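Local coordinates for putative endonuclease/exonuclease/phosphatase family protein (Bacteroides vulgatus ATCC 8482, PDB 3G6S) that probably acts as a nuclease or other phosphoesterase of the DNase I-like endonuclease/exonuclease/phosphatase family, at residues P166-G171 and D224-T229. Sequence-based numbering, arbitrary orientation.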
ATOM      1  N   PRO A 166      -6.940 -15.000   5.911  1.00 27.99           N
ATOM      2  CA  PRO A 166      -6.840 -13.540   5.990  1.00 26.70           C
ATOM      3  C   PRO A 166      -5.831 -12.932   5.015  1.00 24.80           C
ATOM      4  O   PRO A 166      -4.698 -13.411   4.873  1.00 21.06           O
ATOM      5  CB  PRO A 166      -6.457 -13.298   7.449  1.00 21.54           C
ATOM      6  CG  PRO A 166      -7.094 -14.429   8.148  1.00 24.92           C
ATOM      7  CD  PRO A 166      -6.774 -15.595   7.247  1.00 25.83           C
ATOM      8  N   ALA A 167      -6.265 -11.866   4.351  1.00 20.96           N
ATOM      9  CA  ALA A 167      -5.451 -11.153   3.376  1.00 16.74           C
ATOM     10  C   ALA A 167      -5.791  -9.672   3.410  1.00 16.43           C
ATOM     11  O   ALA A 167      -6.945  -9.287   3.597  1.00 17.38           O
ATOM     12  CB  ALA A 167      -5.703 -11.706   1.987  1.00 13.32           C
ATOM     13  N   VAL A 168      -4.781  -8.839   3.225  1.00 21.84           N
ATOM     14  CA  VAL A 168      -5.000  -7.410   3.235  1.00 22.61           C
ATOM     15  C   VAL A 168      -4.287  -6.796   2.046  1.00 26.91           C
ATOM     16  O   VAL A 168      -3.101  -7.051   1.804  1.00 24.51           O
ATOM     17  CB  VAL A 168      -4.482  -6.776   4.531  1.00 21.31           C
ATOM     18  CG1 VAL A 168      -4.792  -5.293   4.541  1.00 17.28           C
ATOM     19  CG2 VAL A 168      -5.121  -7.478   5.725  1.00 23.49           C
ATOM     20  N   VAL A 169      -5.039  -6.006   1.295  1.00 18.16           N
ATOM     21  CA  VAL A 169      -4.524  -5.332   0.126  1.00 21.33           C
ATOM     22  C   VAL A 169      -4.468  -3.841   0.387  1.00 19.30           C
ATOM     23  O   VAL A 169      -5.450  -3.236   0.816  1.00 25.87           O
ATOM     24  CB  VAL A 169      -5.429  -5.555  -1.096  1.00 22.88           C
ATOM     25  CG1 VAL A 169      -4.915  -4.726  -2.274  1.00 10.31           C
ATOM     26  CG2 VAL A 169      -5.483  -7.040  -1.431  1.00 11.68           C
ATOM     27  N   THR A 170      -3.309  -3.261   0.124  1.00 20.51           N
ATOM     28  CA  THR A 170      -3.103  -1.838   0.292  1.00 24.13           C
ATOM     29  C   THR A 170      -2.524  -1.277  -0.990  1.00 23.36           C
ATOM     30  O   THR A 170      -2.032  -2.022  -1.847  1.00 16.93           O
ATOM     31  CB  THR A 170      -2.100  -1.528   1.435  1.00 25.68           C
ATOM     32  OG1 THR A 170      -0.848  -2.179   1.176  1.00 21.73           O
ATOM     33  CG2 THR A 170      -2.651  -1.979   2.764  1.00 28.99           C
ATOM     34  N   GLY A 171      -2.579   0.043  -1.112  1.00 29.99           N
ATOM     35  CA  GLY A 171      -2.014   0.681  -2.280  1.00 30.13           C
ATOM     36  C   GLY A 171      -2.688   1.954  -2.715  1.00 29.68           C
ATOM     37  O   GLY A 171      -3.663   2.409  -2.115  1.00 31.16           O
ATOM     38  N   ASP A 224      -6.321   6.385  -1.877  1.00 22.78           N
ATOM     39  CA  ASP A 224      -5.543   5.309  -1.273  1.00 27.77           C
ATOM     40  C   ASP A 224      -6.471   4.468  -0.417  1.00 18.97           C
ATOM     41  O   ASP A 224      -7.274   5.004   0.330  1.00 22.59           O
ATOM     42  CB  ASP A 224      -4.392   5.900  -0.449  1.00 27.57           C
ATOM     43  CG  ASP A 224      -3.392   6.673  -1.324  1.00 42.45           C
ATOM     44  OD1 ASP A 224      -3.470   7.921  -1.381  1.00 38.01           O
ATOM     45  OD2 ASP A 224      -2.539   6.025  -1.976  1.00 34.52           O
ATOM     46  N   PHE A 225      -6.373   3.149  -0.523  1.00 20.39           N
ATOM     47  CA  PHE A 225      -7.269   2.292   0.250  1.00 21.79           C
ATOM     48  C   PHE A 225      -6.624   1.081   0.900  1.00 25.23           C
ATOM     49  O   PHE A 225      -5.539   0.634   0.517  1.00 22.43           O
ATOM     50  CB  PHE A 225      -8.408   1.768  -0.639  1.00 15.14           C
ATOM     51  CG  PHE A 225      -9.174   2.837  -1.352  1.00 18.80           C
ATOM     52  CD1 PHE A 225     -10.407   3.274  -0.865  1.00 22.32           C
ATOM     53  CD2 PHE A 225      -8.667   3.403  -2.524  1.00 18.03           C
ATOM     54  CE1 PHE A 225     -11.132   4.262  -1.536  1.00 21.74           C
ATOM     55  CE2 PHE A 225      -9.374   4.389  -3.208  1.00 23.02           C
ATOM     56  CZ  PHE A 225     -10.612   4.824  -2.717  1.00 18.82           C
ATOM     57  N   ILE A 226      -7.331   0.561   1.895  1.00 17.80           N
ATOM     58  CA  ILE A 226      -6.935  -0.644   2.592  1.00 19.78           C
ATOM     59  C   ILE A 226      -8.129  -1.597   2.474  1.00 25.25           C
ATOM     60  O   ILE A 226      -9.217  -1.317   2.991  1.00 23.64           O
ATOM     61  CB  ILE A 226      -6.637  -0.391   4.083  1.00 17.37           C
ATOM     62  CG1 ILE A 226      -5.430   0.532   4.215  1.00 20.79           C
ATOM     63  CG2 ILE A 226      -6.360  -1.722   4.793  1.00 15.47           C
ATOM     64  CD1 ILE A 226      -5.010   0.822   5.660  1.00 14.06           C
ATOM     65  N   PHE A 227      -7.939  -2.709   1.775  1.00 14.50           N
ATOM     66  CA  PHE A 227      -9.019  -3.677   1.609  1.00 16.41           C
ATOM     67  C   PHE A 227      -8.714  -4.937   2.398  1.00 11.36           C
ATOM     68  O   PHE A 227      -7.570  -5.389   2.438  1.00 13.96           O
ATOM     69  CB  PHE A 227      -9.193  -4.023   0.129  1.00 16.12           C
ATOM     70  CG  PHE A 227      -9.703  -2.883  -0.701  1.00 21.30           C
ATOM     71  CD1 PHE A 227     -11.028  -2.466  -0.591  1.00 12.17           C
ATOM     72  CD2 PHE A 227      -8.852  -2.215  -1.583  1.00  9.78           C
ATOM     73  CE1 PHE A 227     -11.499  -1.401  -1.341  1.00 16.63           C
ATOM     74  CE2 PHE A 227      -9.308  -1.150  -2.340  1.00 13.37           C
ATOM     75  CZ  PHE A 227     -10.641  -0.737  -2.220  1.00 23.55           C
ATOM     76  N   VAL A 228      -9.736  -5.505   3.026  1.00 13.10           N
ATOM     77  CA  VAL A 228      -9.546  -6.718   3.817  1.00 18.83           C
ATOM     78  C   VAL A 228     -10.618  -7.776   3.591  1.00 19.45           C
ATOM     79  O   VAL A 228     -11.764  -7.452   3.296  1.00 21.59           O
ATOM     80  CB  VAL A 228      -9.524  -6.413   5.330  1.00 19.86           C
ATOM     81  CG1 VAL A 228      -8.444  -5.382   5.646  1.00 24.15           C
ATOM     82  CG2 VAL A 228     -10.896  -5.929   5.780  1.00 20.45           C
ATOM     83  N   THR A 229     -10.243  -9.041   3.745  1.00 19.40           N
ATOM     84  CA  THR A 229     -11.193 -10.130   3.578  1.00 18.50           C
ATOM     85  C   THR A 229     -12.223 -10.076   4.714  1.00 23.33           C
ATOM     86  O   THR A 229     -11.918  -9.604   5.810  1.00 25.56           O
ATOM     87  CB  THR A 229     -10.456 -11.475   3.514  1.00 20.96           C
ATOM     88  OG1 THR A 229      -9.414 -11.510   4.497  1.00 22.13           O
ATOM     89  CG2 THR A 229      -9.837 -11.653   2.128  1.00 13.94           C
TER
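V168 overlaps V228 flank to flank, CG1 against CG1 at 3.8 Å, and the same CG1 also meets CG2 of I226. Standing anti to the backbone N (chi1 -177°), this methyl touches both, the three carbons forming a small triangle. Strands 167-171 and 224-228 run antiparallel, 170° between their directions, as neighbours in one of the two sheets of the DNase I-like alpha/beta sandwich. The evidence for the layering is the alternation of side chains: V168, T170, V228 and I226 share one face, from which V168, T170 and I226 reach W6, T8 and L258 of the other sheet, whereas V169 lies on the opposite face against I154 and I158 of helix 144-161. V169 and F227 form the hydrogen-bonded pair at the centre: V169 N reaches F227 O at 2.8 Å, and F227 N meets V169 O at 2.7 Å, the latter bond almost straight (174°). Beyond them, F225 N donates to G171 O at 3.2 Å. At the other end, where 224-228 has given way to loop, a hydroxyl takes the place of a backbone carbonyl, T229 OG1 accepting from A167 N at 3.2 Å and also holding a weak hydrogen bond with Q231. A valine in place of T229 would probably leave A167 N without this acceptor. The methyl branch of T229 adds a looser contact, its CG2 lying 4.1 Å from A167 CB.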